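Local coordinates for protein exotoxin 3, putative (Staphylococcus aureus subsp. aureus COL, PDB 4RH6) that probably promotes virulence by proteolytically cleaving host proteins, including type I and type IV collagens and the cytokines IL8, IL17A and interferon-gamma, at residues 35-43 with 55-63. Sequence-based numbering, arbitrary orientation.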
loop_
_atom_site.group_PDB
_atom_site.type_symbol
_atom_site.label_atom_id
_atom_site.label_comp_id
_atom_site.label_asym_id
_atom_site.label_seq_id
_atom_site.Cartn_x
_atom_site.Cartn_y
_atom_site.Cartn_z
ATOM N N ILE A 35 6.027 -8.847 -2.531
ATOM C CA ILE A 35 5.269 -7.857 -3.269
ATOM C C ILE A 35 5.679 -7.780 -4.726
ATOM O O ILE A 35 6.858 -7.831 -5.061
ATOM C CB ILE A 35 5.549 -6.443 -2.715
ATOM C CG1 ILE A 35 5.114 -6.311 -1.255
ATOM C CG2 ILE A 35 4.833 -5.382 -3.543
ATOM C CD1 ILE A 35 3.613 -6.386 -1.034
ATOM N N LEU A 36 4.695 -7.634 -5.596
ATOM C CA LEU A 36 4.973 -7.436 -6.992
ATOM C C LEU A 36 4.635 -5.974 -7.208
ATOM O O LEU A 36 3.469 -5.603 -7.154
ATOM C CB LEU A 36 4.115 -8.331 -7.881
ATOM C CG LEU A 36 4.354 -8.142 -9.387
ATOM C CD1 LEU A 36 5.802 -8.440 -9.775
ATOM C CD2 LEU A 36 3.403 -9.021 -10.193
ATOM N N GLU A 37 5.653 -5.134 -7.377
ATOM C CA GLU A 37 5.401 -3.717 -7.618
ATOM C C GLU A 37 6.035 -3.304 -8.937
ATOM O O GLU A 37 7.242 -3.479 -9.162
ATOM C CB GLU A 37 5.780 -2.781 -6.465
ATOM C CG GLU A 37 7.219 -2.318 -6.395
ATOM C CD GLU A 37 7.396 -1.135 -5.429
ATOM O OE1 GLU A 37 8.476 -0.963 -4.821
ATOM O OE2 GLU A 37 6.438 -0.350 -5.279
ATOM N N ARG A 38 5.190 -2.819 -9.834
ATOM C CA ARG A 38 5.636 -2.365 -11.143
ATOM C C ARG A 38 4.941 -1.066 -11.485
ATOM O O ARG A 38 3.774 -0.861 -11.133
ATOM C CB ARG A 38 5.368 -3.428 -12.202
ATOM C CG ARG A 38 6.091 -4.753 -11.979
ATOM C CD ARG A 38 7.579 -4.677 -12.253
ATOM N NE ARG A 38 8.128 -6.034 -12.232
ATOM C CZ ARG A 38 8.421 -6.710 -11.124
ATOM N NH1 ARG A 38 8.234 -6.173 -9.919
ATOM N NH2 ARG A 38 8.893 -7.944 -11.217
ATOM N N LYS A 39 5.671 -0.200 -12.182
ATOM C CA LYS A 39 5.181 1.116 -12.554
ATOM C C LYS A 39 5.119 1.288 -14.061
ATOM O O LYS A 39 5.778 0.552 -14.808
ATOM C CB LYS A 39 6.110 2.165 -11.965
ATOM C CG LYS A 39 6.306 2.015 -10.462
ATOM C CD LYS A 39 7.191 3.104 -9.881
ATOM C CE LYS A 39 7.320 2.978 -8.369
ATOM N NZ LYS A 39 8.117 4.099 -7.808
ATOM N N ASN A 40 4.325 2.253 -14.514
ATOM C CA ASN A 40 4.193 2.525 -15.943
ATOM C C ASN A 40 3.769 1.307 -16.740
ATOM O O ASN A 40 4.358 0.980 -17.759
ATOM C CB ASN A 40 5.500 3.088 -16.492
ATOM C CG ASN A 40 5.708 4.510 -16.091
ATOM O OD1 ASN A 40 4.902 5.373 -16.443
ATOM N ND2 ASN A 40 6.809 4.789 -15.407
ATOM N N VAL A 41 2.725 0.650 -16.262
ATOM C CA VAL A 41 2.203 -0.526 -16.920
ATOM C C VAL A 41 0.823 -0.227 -17.477
ATOM O O VAL A 41 0.324 0.894 -17.341
ATOM C CB VAL A 41 2.155 -1.732 -15.961
ATOM C CG1 VAL A 41 3.560 -2.114 -15.547
ATOM C CG2 VAL A 41 1.293 -1.444 -14.739
ATOM N N THR A 42 0.227 -1.236 -18.111
ATOM C CA THR A 42 -1.098 -1.145 -18.702
ATOM C C THR A 42 -2.005 -2.221 -18.106
ATOM O O THR A 42 -1.614 -3.392 -18.021
ATOM C CB THR A 42 -1.031 -1.353 -20.223
ATOM O OG1 THR A 42 -0.166 -0.367 -20.804
ATOM C CG2 THR A 42 -2.424 -1.244 -20.846
ATOM N N GLY A 43 -3.212 -1.818 -17.704
ATOM C CA GLY A 43 -4.186 -2.738 -17.115
ATOM C C GLY A 43 -5.534 -2.631 -17.781
ATOM O O GLY A 43 -5.922 -1.557 -18.221
ATOM N N GLU A 55 -7.210 -6.414 -14.847
ATOM C CA GLU A 55 -6.240 -7.441 -15.182
ATOM C C GLU A 55 -4.917 -6.777 -15.527
ATOM O O GLU A 55 -4.896 -5.763 -16.215
ATOM C CB GLU A 55 -6.715 -8.264 -16.361
ATOM C CG GLU A 55 -5.912 -9.535 -16.578
ATOM C CD GLU A 55 -6.357 -10.303 -17.812
ATOM O OE1 GLU A 55 -7.218 -9.811 -18.556
ATOM O OE2 GLU A 55 -5.843 -11.410 -18.053
ATOM N N VAL A 56 -3.817 -7.348 -15.037
ATOM C CA VAL A 56 -2.493 -6.808 -15.302
ATOM C C VAL A 56 -1.509 -7.936 -15.542
ATOM O O VAL A 56 -1.338 -8.817 -14.705
ATOM C CB VAL A 56 -1.978 -5.971 -14.131
ATOM C CG1 VAL A 56 -0.593 -5.422 -14.453
ATOM C CG2 VAL A 56 -2.952 -4.842 -13.821
ATOM N N THR A 57 -0.844 -7.900 -16.680
ATOM C CA THR A 57 0.092 -8.953 -17.011
ATOM C C THR A 57 1.432 -8.274 -17.300
ATOM O O THR A 57 1.578 -7.580 -18.293
ATOM C CB THR A 57 -0.503 -9.877 -18.138
ATOM O OG1 THR A 57 0.348 -11.001 -18.412
ATOM C CG2 THR A 57 -0.779 -9.107 -19.434
ATOM N N VAL A 58 2.389 -8.439 -16.387
ATOM C CA VAL A 58 3.724 -7.840 -16.532
ATOM C C VAL A 58 4.779 -8.935 -16.549
ATOM O O VAL A 58 4.985 -9.650 -15.561
ATOM C CB VAL A 58 4.060 -6.815 -15.425
ATOM C CG1 VAL A 58 3.187 -5.576 -15.557
ATOM C CG2 VAL A 58 3.927 -7.427 -14.029
ATOM N N GLY A 59 5.460 -9.062 -17.680
ATOM C CA GLY A 59 6.448 -10.108 -17.828
ATOM C C GLY A 59 5.631 -11.374 -17.926
ATOM O O GLY A 59 4.710 -11.462 -18.734
ATOM N N GLN A 60 5.930 -12.349 -17.088
ATOM C CA GLN A 60 5.177 -13.587 -17.125
ATOM C C GLN A 60 4.121 -13.696 -16.001
ATOM O O GLN A 60 3.210 -14.513 -16.105
ATOM C CB GLN A 60 6.135 -14.789 -17.178
ATOM C CG GLN A 60 7.068 -14.734 -18.378
ATOM C CD GLN A 60 7.840 -16.026 -18.593
ATOM O OE1 GLN A 60 7.908 -16.879 -17.708
ATOM N NE2 GLN A 60 8.411 -16.184 -19.784
ATOM N N GLN A 61 4.214 -12.865 -14.958
ATOM C CA GLN A 61 3.224 -12.906 -13.868
ATOM C C GLN A 61 1.891 -12.274 -14.245
ATOM O O GLN A 61 1.789 -11.080 -14.525
ATOM C CB GLN A 61 3.721 -12.224 -12.598
ATOM C CG GLN A 61 5.007 -12.794 -12.032
ATOM C CD GLN A 61 5.173 -12.503 -10.545
ATOM O OE1 GLN A 61 4.205 -12.553 -9.776
ATOM N NE2 GLN A 61 6.407 -12.254 -10.124
ATOM N N HIS A 62 0.862 -13.094 -14.240
ATOM C CA HIS A 62 -0.467 -12.645 -14.564
ATOM C C HIS A 62 -1.138 -12.289 -13.241
ATOM O O HIS A 62 -0.894 -12.950 -12.248
ATOM C CB HIS A 62 -1.166 -13.768 -15.309
ATOM C CG HIS A 62 -2.497 -13.389 -15.840
ATOM N ND1 HIS A 62 -3.654 -13.537 -15.107
ATOM C CD2 HIS A 62 -2.862 -12.843 -17.022
ATOM C CE1 HIS A 62 -4.678 -13.107 -15.819
ATOM N NE2 HIS A 62 -4.225 -12.685 -16.988
ATOM N N SER A 63 -1.949 -11.226 -13.214
ATOM C CA SER A 63 -2.578 -10.796 -11.961
ATOM C C SER A 63 -3.960 -10.165 -12.147
ATOM O O SER A 63 -4.205 -9.456 -13.135
ATOM C CB SER A 63 -1.673 -9.774 -11.256
ATOM O OG SER A 63 -0.384 -10.293 -11.023
#
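Leu36 and Val58 meet within the OB-fold domain, where residues 35-43 bend at Asn40 and both arms face the hairpin of 55-63. With CG anti to the backbone N (chi1 179°), buried Leu36 sends both methyls across: CD2 lies 4.2 Å from Val58 CG2 and 3.6 Å from Gln61 OE1, while CD1 runs beside Gln61 NE2. The Gln61 side chain arrives from the opposite direction; Asn98 ND2 bonds both its OE1 and Ser63 OG, tying together the polar groups beside the leucine. Val58 also reaches the other arm: its CG1 packs 3.5 Å from Val41 CG1, the two valines crossing at about a right angle. Farther along, Gly43 CA makes a weak CA-H...O contact with Glu55 O. Toward solvent the fit is looser. Arg38 brings CG within 4.0 Å of Val58 CG2, then bends at chi2 (-73°), setting one guanidinium face, near its rim, against Leu36 CD1; NH1 donates a hydrogen bond to Glu37 O (3.0 Å) from above the carbonyl plane. Strand 36-39 pairs with strand 83-87; at the corner after it, Asn40 and Val41 both face Ile83 as a G1 bulge. Strand 41-48 passes into the hairpin with strand 51-58, and Ile35 touches Tyr149 and Arg150 of helix 144-159.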